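Local coordinates for protein alpha-1,2-mannosyltransferase (Ktr4), putative (Neosartorya fumigata, PDB 7BOP) that is a putative mannosyltransferase of the GT-A fold class and holds guanosine-5'-diphosphate and a manganese ion in its pocket, at residues T86-L90 with V193-F199; A69-V75 with Y100-N106. The contacts are given in a common frame with arbitrary orientation. Numbering follows the deposited sequence.

Contact 1: T86-L90 with V193-F199; sequences TMKDL and VEPKVQF. With MN (manganese (II) ion), chain G; GDP (guanosine-5'-diphosphate), chain H.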
ATOM      1  N   THR A  86       2.059  16.407  -3.373  1.00 35.79           N
ATOM      2  CA  THR A  86       1.107  15.318  -3.237  1.00 36.73           C
ATOM      3  C   THR A  86      -0.230  15.765  -2.644  1.00 34.89           C
ATOM      4  O   THR A  86      -1.286  15.405  -3.154  1.00 32.58           O
ATOM      5  CB  THR A  86       1.709  14.193  -2.392  1.00 36.95           C
ATOM      6  OG1 THR A  86       2.860  13.678  -3.081  1.00 37.66           O
ATOM      7  CG2 THR A  86       0.680  13.088  -2.143  1.00 35.32           C
ATOM      8  N   MET A  87      -0.169  16.544  -1.571  1.00 35.67           N
ATOM      9  CA  MET A  87      -1.371  17.090  -0.936  1.00 35.36           C
ATOM     10  C   MET A  87      -2.205  17.900  -1.925  1.00 35.01           C
ATOM     11  O   MET A  87      -3.422  17.750  -1.968  1.00 33.20           O
ATOM     12  CB  MET A  87      -0.992  17.965   0.254  1.00 35.17           C
ATOM     13  CG  MET A  87      -0.468  17.212   1.456  1.00 36.53           C
ATOM     14  SD  MET A  87      -0.243  18.295   2.892  1.00 36.94           S
ATOM     15  CE  MET A  87      -1.942  18.611   3.349  1.00 36.89           C
ATOM     16  N   LYS A  88      -1.547  18.737  -2.735  1.00 36.27           N
ATOM     17  CA  LYS A  88      -2.246  19.535  -3.750  1.00 36.94           C
ATOM     18  C   LYS A  88      -3.049  18.653  -4.704  1.00 36.04           C
ATOM     19  O   LYS A  88      -4.190  18.967  -5.026  1.00 34.55           O
ATOM     20  CB  LYS A  88      -1.279  20.409  -4.555  1.00 38.66           C
ATOM     21  CG  LYS A  88      -0.785  21.636  -3.801  1.00 42.84           C
ATOM     22  CD  LYS A  88       0.232  22.412  -4.634  1.00 46.59           C
ATOM     23  CE  LYS A  88       0.778  23.620  -3.882  1.00 50.04           C
ATOM     24  NZ  LYS A  88      -0.284  24.630  -3.617  1.00 52.64           N
ATOM     25  N   ASP A  89      -2.448  17.549  -5.140  1.00 34.28           N
ATOM     26  CA  ASP A  89      -3.127  16.622  -6.050  1.00 33.36           C
ATOM     27  C   ASP A  89      -4.297  15.931  -5.369  1.00 31.56           C
ATOM     28  O   ASP A  89      -5.385  15.839  -5.944  1.00 31.86           O
ATOM     29  CB  ASP A  89      -2.161  15.546  -6.574  1.00 34.45           C
ATOM     30  CG  ASP A  89      -1.290  16.016  -7.741  1.00 36.04           C
ATOM     31  OD1 ASP A  89      -1.347  17.192  -8.163  1.00 36.68           O
ATOM     32  OD2 ASP A  89      -0.556  15.158  -8.270  1.00 34.84           O
ATOM     33  N   LEU A  90      -4.070  15.415  -4.165  1.00 32.28           N
ATOM     34  CA  LEU A  90      -5.116  14.661  -3.475  1.00 33.60           C
ATOM     35  C   LEU A  90      -6.282  15.569  -3.078  1.00 33.64           C
ATOM     36  O   LEU A  90      -7.458  15.200  -3.226  1.00 31.94           O
ATOM     37  CB  LEU A  90      -4.556  13.885  -2.279  1.00 35.32           C
ATOM     38  CG  LEU A  90      -5.519  12.874  -1.633  1.00 37.52           C
ATOM     39  CD1 LEU A  90      -6.291  12.068  -2.667  1.00 40.96           C
ATOM     40  CD2 LEU A  90      -4.755  11.947  -0.712  1.00 38.32           C
ATOM     41  N   VAL A 193      -0.705   7.757   2.233  1.00 29.48           N
ATOM     42  CA  VAL A 193      -0.168   8.648   1.231  1.00 31.88           C
ATOM     43  C   VAL A 193       1.334   8.801   1.461  1.00 32.68           C
ATOM     44  O   VAL A 193       1.784   8.885   2.609  1.00 33.32           O
ATOM     45  CB  VAL A 193      -0.834  10.042   1.346  1.00 35.15           C
ATOM     46  CG1 VAL A 193      -0.346  10.971   0.250  1.00 35.69           C
ATOM     47  CG2 VAL A 193      -2.349   9.903   1.309  1.00 36.08           C
ATOM     48  N   GLU A 194       2.099   8.844   0.371  1.00 32.25           N
ATOM     49  CA  GLU A 194       3.524   9.134   0.417  1.00 32.55           C
ATOM     50  C   GLU A 194       3.827  10.441  -0.291  1.00 33.09           C
ATOM     51  O   GLU A 194       3.106  10.823  -1.207  1.00 32.63           O
ATOM     52  CB  GLU A 194       4.328   8.035  -0.283  1.00 35.52           C
ATOM     53  CG  GLU A 194       4.396   6.740   0.499  1.00 37.32           C
ATOM     54  CD  GLU A 194       5.541   5.812   0.098  1.00 38.70           C
ATOM     55  OE1 GLU A 194       5.477   4.692   0.647  1.00 38.61           O
ATOM     56  OE2 GLU A 194       6.475   6.157  -0.718  1.00 40.68           O
ATOM     57  N   PRO A 195       4.932  11.104   0.088  1.00 33.96           N
ATOM     58  CA  PRO A 195       5.370  12.273  -0.673  1.00 35.59           C
ATOM     59  C   PRO A 195       5.829  11.910  -2.091  1.00 35.93           C
ATOM     60  O   PRO A 195       6.200  10.772  -2.344  1.00 36.34           O
ATOM     61  CB  PRO A 195       6.541  12.815   0.154  1.00 37.00           C
ATOM     62  CG  PRO A 195       7.041  11.652   0.920  1.00 38.93           C
ATOM     63  CD  PRO A 195       5.851  10.787   1.198  1.00 37.46           C
ATOM     64  N   LYS A 196       5.751  12.882  -2.997  1.00 37.37           N
ATOM     65  CA  LYS A 196       6.216  12.768  -4.367  1.00 39.36           C
ATOM     66  C   LYS A 196       5.365  11.825  -5.229  1.00 39.39           C
ATOM     67  O   LYS A 196       5.865  11.258  -6.195  1.00 42.58           O
ATOM     68  CB  LYS A 196       7.691  12.354  -4.409  1.00 40.95           C
ATOM     69  CG  LYS A 196       8.445  12.898  -5.618  1.00 46.25           C
ATOM     70  CD  LYS A 196       9.915  12.509  -5.548  1.00 50.51           C
ATOM     71  CE  LYS A 196      10.625  12.689  -6.880  1.00 56.31           C
ATOM     72  NZ  LYS A 196      10.934  14.115  -7.165  1.00 60.80           N
ATOM     73  N   VAL A 197       4.094  11.658  -4.887  1.00 35.14           N
ATOM     74  CA  VAL A 197       3.182  10.877  -5.725  1.00 34.61           C
ATOM     75  C   VAL A 197       2.213  11.822  -6.401  1.00 34.14           C
ATOM     76  O   VAL A 197       1.983  12.942  -5.921  1.00 33.58           O
ATOM     77  CB  VAL A 197       2.426   9.781  -4.937  1.00 33.40           C
ATOM     78  CG1 VAL A 197       3.412   8.883  -4.214  1.00 34.14           C
ATOM     79  CG2 VAL A 197       1.413  10.369  -3.975  1.00 34.34           C
ATOM     80  N   GLN A 198       1.641  11.373  -7.512  1.00 32.71           N
ATOM     81  CA  GLN A 198       0.639  12.157  -8.227  1.00 32.34           C
ATOM     82  C   GLN A 198      -0.718  11.470  -8.235  1.00 32.02           C
ATOM     83  O   GLN A 198      -0.814  10.240  -8.291  1.00 29.43           O
ATOM     84  CB  GLN A 198       1.068  12.416  -9.670  1.00 34.13           C
ATOM     85  CG  GLN A 198       2.491  12.923  -9.847  1.00 34.82           C
ATOM     86  CD  GLN A 198       2.776  13.270 -11.295  1.00 35.81           C
ATOM     87  OE1 GLN A 198       2.333  14.301 -11.782  1.00 35.58           O
ATOM     88  NE2 GLN A 198       3.479  12.391 -12.003  1.00 35.46           N
ATOM     89  N   PHE A 199      -1.764  12.284  -8.213  1.00 31.59           N
ATOM     90  CA  PHE A 199      -3.138  11.834  -8.467  1.00 31.26           C
ATOM     91  C   PHE A 199      -3.651  12.585  -9.678  1.00 32.65           C
ATOM     92  O   PHE A 199      -3.556  13.819  -9.736  1.00 34.35           O
ATOM     93  CB  PHE A 199      -4.041  12.064  -7.257  1.00 30.60           C
ATOM     94  CG  PHE A 199      -3.632  11.287  -6.051  1.00 29.96           C
ATOM     95  CD1 PHE A 199      -4.078   9.980  -5.864  1.00 30.11           C
ATOM     96  CD2 PHE A 199      -2.775  11.839  -5.109  1.00 30.40           C
ATOM     97  CE1 PHE A 199      -3.687   9.244  -4.754  1.00 29.89           C
ATOM     98  CE2 PHE A 199      -2.381  11.107  -3.997  1.00 31.37           C
ATOM     99  CZ  PHE A 199      -2.845   9.809  -3.815  1.00 30.19           C
TER
HETATM  100 MN    MN G 401       8.142   6.341  -1.769  1.00 43.95          MN
HETATM  101  PB  GDP H 402      10.139   3.869  -1.271  1.00 50.77           P
HETATM  102  O1B GDP H 402      11.284   4.341  -2.120  1.00 50.65           O
HETATM  103  O2B GDP H 402       8.785   4.513  -1.619  1.00 47.74           O
HETATM  104  O3B GDP H 402      10.052   2.370  -1.056  1.00 48.79           O
HETATM  105  O3A GDP H 402      10.583   4.444   0.184  1.00 49.25           O
HETATM  106  PA  GDP H 402      10.308   5.943   0.740  1.00 48.06           P
HETATM  107  O1A GDP H 402      11.621   6.620   1.049  1.00 47.04           O
HETATM  108  O2A GDP H 402       9.253   6.614  -0.168  1.00 48.67           O
HETATM  109  O5' GDP H 402       9.677   5.508   2.155  1.00 46.05           O
HETATM  110  C5' GDP H 402       8.349   4.991   2.245  1.00 46.57           C
HETATM  111  C4' GDP H 402       7.489   5.906   3.113  1.00 46.69           C
HETATM  112  O4' GDP H 402       8.022   5.931   4.441  1.00 46.54           O
HETATM  113  C3' GDP H 402       7.474   7.362   2.671  1.00 45.40           C
HETATM  114  O3' GDP H 402       6.196   7.908   3.038  1.00 43.60           O
HETATM  115  C2' GDP H 402       8.613   8.008   3.443  1.00 46.38           C
HETATM  116  O2' GDP H 402       8.389   9.400   3.670  1.00 44.16           O
HETATM  117  C1' GDP H 402       8.596   7.206   4.740  1.00 45.21           C
HETATM  118  N9  GDP H 402       9.886   6.952   5.427  1.00 47.09           N
HETATM  119  C8  GDP H 402      10.908   6.130   5.059  1.00 45.68           C
HETATM  120  N7  GDP H 402      11.881   6.140   6.000  1.00 44.77           N
HETATM  121  C5  GDP H 402      11.485   6.964   6.991  1.00 45.48           C
HETATM  122  C6  GDP H 402      12.025   7.435   8.284  1.00 44.45           C
HETATM  123  O6  GDP H 402      13.138   7.029   8.657  1.00 41.97           O
HETATM  124  N1  GDP H 402      11.291   8.291   9.027  1.00 44.87           N
HETATM  125  C2  GDP H 402      10.069   8.726   8.624  1.00 44.27           C
HETATM  126  N2  GDP H 402       9.360   9.591   9.392  1.00 43.47           N
HETATM  127  N3  GDP H 402       9.522   8.341   7.444  1.00 43.81           N
HETATM  128  C4  GDP H 402      10.167   7.481   6.615  1.00 44.89           C
HETATM  129  O   HOH W   1       0.481  15.833 -10.643  1.00 45.51           O
HETATM  130  O   HOH W   2       2.613  15.537  -6.883  1.00 50.07           O
HETATM  131  O   HOH W   3       7.890   8.697  -1.717  1.00 41.60           O
HETATM  132  O   HOH W   4      10.050   6.990  -2.959  1.00 43.11           O
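Residues 86-90 are one turn and more of a helix, and 193-199 is a bent segment that runs past it from the metal site. Thr-86 sits at the centre. Its m rotamer directs OG1 to the backbone at the bend, where Val-197 N donates a hydrogen bond to Thr-86 OG1 (3.0 Å). The same OG1 is also hydrogen-bonded to Asp-82 of its own helix. The methyl Thr-86 CG2 lies 3.4 Å from both Val-193 CG1 and Val-197 CG2. One turn on, Asp-89, also m, accepts a hydrogen bond at OD2 from Phe-199 N (3.1 Å). Water 1 bridges Asp-89 OD2 and Gln-198 OE1, at 2.7 Å from each. Gln-198 NE2 is hydrogen-bonded to Asn-342 of strand 341-343. Asp-89 OD1 pairs with Arg-92 in a salt bridge. Leu-90, chi1 t, lays CD1 over the face of the Phe-199 ring, 4.1 Å from its centroid, a CH-pi contact. Its other methyl, Leu-90 CD2, packs 3.7 Å from Val-193 CG2. Lys-196 has positive phi (70°), which marks the turn in the chain. Glu-194 points away from the helix in an extended conformation. Glu-194 OE2 binds manganese at 2.0 Å, and OE1 forms a salt bridge with Arg-192. His-343 and the GDP phosphates also bind the metal. The contact thus joins a metal-binding loop of this GT-A fold to helix 80-98. Met-87 and Leu-90 of this helix pack on Trp-102 of strand 102-106. Val-197 also touches Tyr-341 and His-343 of strand 341-343, which pairs with strand 198-199.

Contact 2: A69-V75 with Y100-N106; sequences AALISLV and YPWIFFN. With GDP (guanosine-5'-diphosphate), chain H.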
ATOM      1  N   ALA A  69     -12.436   7.853   9.453  1.00 33.72           N
ATOM      2  CA  ALA A  69     -11.326   7.563   8.551  1.00 34.51           C
ATOM      3  C   ALA A  69     -10.405   8.768   8.454  1.00 34.46           C
ATOM      4  O   ALA A  69     -10.818   9.898   8.742  1.00 33.97           O
ATOM      5  CB  ALA A  69     -11.860   7.173   7.179  1.00 33.51           C
ATOM      6  N   ALA A  70      -9.153   8.522   8.077  1.00 31.53           N
ATOM      7  CA  ALA A  70      -8.169   9.573   7.929  1.00 31.30           C
ATOM      8  C   ALA A  70      -7.230   9.292   6.763  1.00 32.50           C
ATOM      9  O   ALA A  70      -6.971   8.138   6.418  1.00 31.23           O
ATOM     10  CB  ALA A  70      -7.364   9.716   9.206  1.00 32.30           C
ATOM     11  N   LEU A  71      -6.734  10.369   6.172  1.00 32.29           N
ATOM     12  CA  LEU A  71      -5.578  10.328   5.294  1.00 33.81           C
ATOM     13  C   LEU A  71      -4.377  10.280   6.220  1.00 35.16           C
ATOM     14  O   LEU A  71      -4.305  11.087   7.160  1.00 34.41           O
ATOM     15  CB  LEU A  71      -5.526  11.592   4.430  1.00 34.08           C
ATOM     16  CG  LEU A  71      -6.756  11.796   3.538  1.00 35.14           C
ATOM     17  CD1 LEU A  71      -6.828  13.216   3.005  1.00 35.60           C
ATOM     18  CD2 LEU A  71      -6.787  10.779   2.404  1.00 36.79           C
ATOM     19  N   ILE A  72      -3.456   9.335   5.995  1.00 33.09           N
ATOM     20  CA  ILE A  72      -2.276   9.189   6.858  1.00 32.35           C
ATOM     21  C   ILE A  72      -1.000   9.161   6.047  1.00 33.65           C
ATOM     22  O   ILE A  72      -0.996   8.746   4.873  1.00 32.00           O
ATOM     23  CB  ILE A  72      -2.343   7.960   7.803  1.00 33.18           C
ATOM     24  CG1 ILE A  72      -2.218   6.625   7.049  1.00 31.77           C
ATOM     25  CG2 ILE A  72      -3.624   7.989   8.641  1.00 33.46           C
ATOM     26  CD1 ILE A  72      -2.136   5.431   7.979  1.00 33.00           C
ATOM     27  N   SER A  73       0.087   9.610   6.663  1.00 32.57           N
ATOM     28  CA  SER A  73       1.370   9.632   5.978  1.00 33.41           C
ATOM     29  C   SER A  73       2.517   9.568   6.973  1.00 35.72           C
ATOM     30  O   SER A  73       2.593  10.400   7.879  1.00 33.76           O
ATOM     31  CB  SER A  73       1.488  10.872   5.090  1.00 33.99           C
ATOM     32  OG  SER A  73       2.674  10.850   4.309  1.00 34.23           O
ATOM     33  N   LEU A  74       3.368   8.550   6.822  1.00 35.39           N
ATOM     34  CA  LEU A  74       4.669   8.506   7.484  1.00 36.58           C
ATOM     35  C   LEU A  74       5.620   9.292   6.608  1.00 37.53           C
ATOM     36  O   LEU A  74       5.820   8.949   5.445  1.00 39.38           O
ATOM     37  CB  LEU A  74       5.170   7.070   7.642  1.00 37.67           C
ATOM     38  CG  LEU A  74       6.484   6.916   8.427  1.00 37.54           C
ATOM     39  CD1 LEU A  74       6.280   7.141   9.922  1.00 36.22           C
ATOM     40  CD2 LEU A  74       7.093   5.543   8.174  1.00 37.66           C
ATOM     41  N   VAL A  75       6.192  10.362   7.151  1.00 35.94           N
ATOM     42  CA  VAL A  75       6.949  11.307   6.338  1.00 36.14           C
ATOM     43  C   VAL A  75       7.961  12.076   7.196  1.00 38.91           C
ATOM     44  O   VAL A  75       7.760  12.257   8.411  1.00 38.55           O
ATOM     45  CB  VAL A  75       5.984  12.245   5.556  1.00 35.82           C
ATOM     46  CG1 VAL A  75       5.087  13.062   6.489  1.00 36.60           C
ATOM     47  CG2 VAL A  75       6.730  13.158   4.601  1.00 35.80           C
ATOM     48  N   TYR A 100     -11.717  15.005   4.669  1.00 32.81           N
ATOM     49  CA  TYR A 100     -11.241  14.082   5.685  1.00 31.92           C
ATOM     50  C   TYR A 100      -9.927  14.617   6.284  1.00 30.68           C
ATOM     51  O   TYR A 100      -9.160  15.307   5.599  1.00 31.47           O
ATOM     52  CB  TYR A 100     -11.074  12.666   5.100  1.00 30.91           C
ATOM     53  CG  TYR A 100     -12.350  11.881   5.065  1.00 30.72           C
ATOM     54  CD1 TYR A 100     -12.738  11.118   6.165  1.00 31.06           C
ATOM     55  CD2 TYR A 100     -13.190  11.904   3.949  1.00 31.02           C
ATOM     56  CE1 TYR A 100     -13.912  10.393   6.151  1.00 31.82           C
ATOM     57  CE2 TYR A 100     -14.374  11.184   3.932  1.00 32.00           C
ATOM     58  CZ  TYR A 100     -14.725  10.424   5.034  1.00 31.79           C
ATOM     59  OH  TYR A 100     -15.878   9.699   5.029  1.00 32.20           O
ATOM     60  N   PRO A 101      -9.672  14.327   7.567  1.00 31.86           N
ATOM     61  CA  PRO A 101      -8.455  14.839   8.203  1.00 33.05           C
ATOM     62  C   PRO A 101      -7.173  14.155   7.714  1.00 33.95           C
ATOM     63  O   PRO A 101      -7.219  13.000   7.259  1.00 31.57           O
ATOM     64  CB  PRO A 101      -8.671  14.516   9.673  1.00 32.30           C
ATOM     65  CG  PRO A 101      -9.527  13.301   9.660  1.00 32.19           C
ATOM     66  CD  PRO A 101     -10.417  13.421   8.462  1.00 31.63           C
ATOM     67  N   TRP A 102      -6.061  14.890   7.805  1.00 34.11           N
ATOM     68  CA  TRP A 102      -4.719  14.363   7.568  1.00 33.89           C
ATOM     69  C   TRP A 102      -4.033  14.106   8.904  1.00 36.23           C
ATOM     70  O   TRP A 102      -4.022  14.989   9.784  1.00 35.76           O
ATOM     71  CB  TRP A 102      -3.859  15.347   6.786  1.00 34.12           C
ATOM     72  CG  TRP A 102      -4.223  15.575   5.372  1.00 35.05           C
ATOM     73  CD1 TRP A 102      -5.186  16.424   4.896  1.00 34.56           C
ATOM     74  CD2 TRP A 102      -3.593  14.996   4.223  1.00 33.96           C
ATOM     75  NE1 TRP A 102      -5.199  16.397   3.528  1.00 36.49           N
ATOM     76  CE2 TRP A 102      -4.233  15.529   3.086  1.00 35.09           C
ATOM     77  CE3 TRP A 102      -2.560  14.069   4.045  1.00 33.82           C
ATOM     78  CZ2 TRP A 102      -3.872  15.165   1.780  1.00 36.21           C
ATOM     79  CZ3 TRP A 102      -2.196  13.709   2.750  1.00 33.63           C
ATOM     80  CH2 TRP A 102      -2.852  14.254   1.636  1.00 34.90           C
ATOM     81  N   ILE A 103      -3.463  12.908   9.061  1.00 33.50           N
ATOM     82  CA  ILE A 103      -2.650  12.570  10.222  1.00 33.76           C
ATOM     83  C   ILE A 103      -1.249  12.196   9.738  1.00 35.97           C
ATOM     84  O   ILE A 103      -1.060  11.186   9.032  1.00 34.07           O
ATOM     85  CB  ILE A 103      -3.277  11.439  11.062  1.00 33.57           C
ATOM     86  CG1 ILE A 103      -4.746  11.747  11.368  1.00 35.05           C
ATOM     87  CG2 ILE A 103      -2.520  11.259  12.368  1.00 34.41           C
ATOM     88  CD1 ILE A 103      -5.479  10.670  12.124  1.00 35.46           C
ATOM     89  N   PHE A 104      -0.271  13.022  10.117  1.00 35.32           N
ATOM     90  CA  PHE A 104       1.125  12.819   9.758  1.00 35.24           C
ATOM     91  C   PHE A 104       1.879  12.137  10.893  1.00 36.53           C
ATOM     92  O   PHE A 104       1.664  12.454  12.074  1.00 35.99           O
ATOM     93  CB  PHE A 104       1.768  14.157   9.403  1.00 35.52           C
ATOM     94  CG  PHE A 104       1.064  14.872   8.289  1.00 36.30           C
ATOM     95  CD1 PHE A 104       1.212  14.443   6.977  1.00 35.99           C
ATOM     96  CD2 PHE A 104       0.235  15.961   8.547  1.00 36.08           C
ATOM     97  CE1 PHE A 104       0.554  15.080   5.942  1.00 36.48           C
ATOM     98  CE2 PHE A 104      -0.423  16.611   7.511  1.00 36.95           C
ATOM     99  CZ  PHE A 104      -0.259  16.175   6.202  1.00 37.43           C
ATOM    100  N   PHE A 105       2.739  11.186  10.528  1.00 34.44           N
ATOM    101  CA  PHE A 105       3.549  10.417  11.475  1.00 34.23           C
ATOM    102  C   PHE A 105       5.021  10.570  11.163  1.00 36.24           C
ATOM    103  O   PHE A 105       5.415  10.656  10.002  1.00 36.36           O
ATOM    104  CB  PHE A 105       3.180   8.939  11.417  1.00 33.89           C
ATOM    105  CG  PHE A 105       1.779   8.654  11.873  1.00 33.18           C
ATOM    106  CD1 PHE A 105       1.512   8.412  13.218  1.00 32.56           C
ATOM    107  CD2 PHE A 105       0.729   8.631  10.969  1.00 32.74           C
ATOM    108  CE1 PHE A 105       0.224   8.141  13.642  1.00 32.68           C
ATOM    109  CE2 PHE A 105      -0.567   8.368  11.392  1.00 33.79           C
ATOM    110  CZ  PHE A 105      -0.820   8.114  12.728  1.00 32.16           C
ATOM    111  N   ASN A 106       5.837  10.581  12.213  1.00 36.59           N
ATOM    112  CA  ASN A 106       7.278  10.718  12.071  1.00 36.86           C
ATOM    113  C   ASN A 106       7.934  10.190  13.348  1.00 38.04           C
ATOM    114  O   ASN A 106       7.392  10.352  14.441  1.00 37.59           O
ATOM    115  CB  ASN A 106       7.623  12.192  11.784  1.00 37.65           C
ATOM    116  CG  ASN A 106       9.083  12.420  11.421  1.00 39.59           C
ATOM    117  OD1 ASN A 106       9.900  11.501  11.426  1.00 41.59           O
ATOM    118  ND2 ASN A 106       9.418  13.668  11.109  1.00 41.05           N
TER
HETATM  119  PB  GDP H 402      10.139   3.869  -1.271  1.00 50.77           P
HETATM  120  O1B GDP H 402      11.284   4.341  -2.120  1.00 50.65           O
HETATM  121  O2B GDP H 402       8.785   4.513  -1.619  1.00 47.74           O
HETATM  122  O3B GDP H 402      10.052   2.370  -1.056  1.00 48.79           O
HETATM  123  O3A GDP H 402      10.583   4.444   0.184  1.00 49.25           O
HETATM  124  PA  GDP H 402      10.308   5.943   0.740  1.00 48.06           P
HETATM  125  O1A GDP H 402      11.621   6.620   1.049  1.00 47.04           O
HETATM  126  O2A GDP H 402       9.253   6.614  -0.168  1.00 48.67           O
HETATM  127  O5' GDP H 402       9.677   5.508   2.155  1.00 46.05           O
HETATM  128  C5' GDP H 402       8.349   4.991   2.245  1.00 46.57           C
HETATM  129  C4' GDP H 402       7.489   5.906   3.113  1.00 46.69           C
HETATM  130  O4' GDP H 402       8.022   5.931   4.441  1.00 46.54           O
HETATM  131  C3' GDP H 402       7.474   7.362   2.671  1.00 45.40           C
HETATM  132  O3' GDP H 402       6.196   7.908   3.038  1.00 43.60           O
HETATM  133  C2' GDP H 402       8.613   8.008   3.443  1.00 46.38           C
HETATM  134  O2' GDP H 402       8.389   9.400   3.670  1.00 44.16           O
HETATM  135  C1' GDP H 402       8.596   7.206   4.740  1.00 45.21           C
HETATM  136  N9  GDP H 402       9.886   6.952   5.427  1.00 47.09           N
HETATM  137  C8  GDP H 402      10.908   6.130   5.059  1.00 45.68           C
HETATM  138  N7  GDP H 402      11.881   6.140   6.000  1.00 44.77           N
HETATM  139  C5  GDP H 402      11.485   6.964   6.991  1.00 45.48           C
HETATM  140  C6  GDP H 402      12.025   7.435   8.284  1.00 44.45           C
HETATM  141  O6  GDP H 402      13.138   7.029   8.657  1.00 41.97           O
HETATM  142  N1  GDP H 402      11.291   8.291   9.027  1.00 44.87           N
HETATM  143  C2  GDP H 402      10.069   8.726   8.624  1.00 44.27           C
HETATM  144  N2  GDP H 402       9.360   9.591   9.392  1.00 43.47           N
HETATM  145  N3  GDP H 402       9.522   8.341   7.444  1.00 43.81           N
HETATM  146  C4  GDP H 402      10.167   7.481   6.615  1.00 44.89           C
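Five backbone hydrogen bonds join strands 69-74 and 102-106 and their flanks in parallel register. Leu-71 N donates to Pro-101 O (2.9 Å), and Ile-103 N to Leu-71 O (2.8 Å). Ser-73 N donates to Ile-103 O (3.1 Å), and Phe-105 N to Ser-73 O (2.8 Å). Val-75 N closes the ladder on Phe-105 O (3.0 Å). CA-H...O contacts lie between these bonds, such as Ile-72 CA to Ile-103 O at 3.2 Å. The strand ends reach GDP. GDP O3' donates to Leu-74 O (2.6 Å) and GDP N2 to Asn-106 OD1 (2.8 Å); a weak bond runs from GDP N2 to Val-75 O (3.3 Å). Ser-73 OG is hydrogen-bonded to Val-193.

On the sheet face of Leu-71, Ser-73, Trp-102 and Phe-104, Leu-71 CD1 lies over the five-membered ring of Trp-102, a CH-pi contact 3.7 Å from the centroid. Helix 80-98 covers this face. On the face of Ile-72 and Phe-105, Ile-72 CB meets the ring edge at Phe-105 CE2 (4.0 Å). Leu-74 CD1 packs 3.9 Å from Phe-105 CB. Ala-70 CB touches Ile-103 CD1 (3.6 Å).

The pair belongs to a beta-alpha-beta unit, as in Rossmann-like nucleotide-binding folds. Its apolar side chains fill both sides of the sheet, while carbonyls and an amide side chain at the C-terminal ends accept hydrogen bonds from the ribose and guanine of GDP.

In the fold
From the N terminus the chain enters strand 69-74, crosses helix 80-98 and returns as strand 102-106. Contact 2 closes this short loop, with 24 residues between its segments. The chain reaches 193-199 only after four more helices and strands 126-130 and 189-192. There contact 1 closes a loop of 102 residues back onto helix 80-98. The two contacts cross: in sequence, 86-90 falls between the strands of contact 2, and 193-199 comes after them. They meet directly: Val-193 is hydrogen-bonded to Ile-72 and Ser-73, and Leu-90 packs on Trp-102. Together they join the sheet, its covering helix and the metal-binding loop beside GDP.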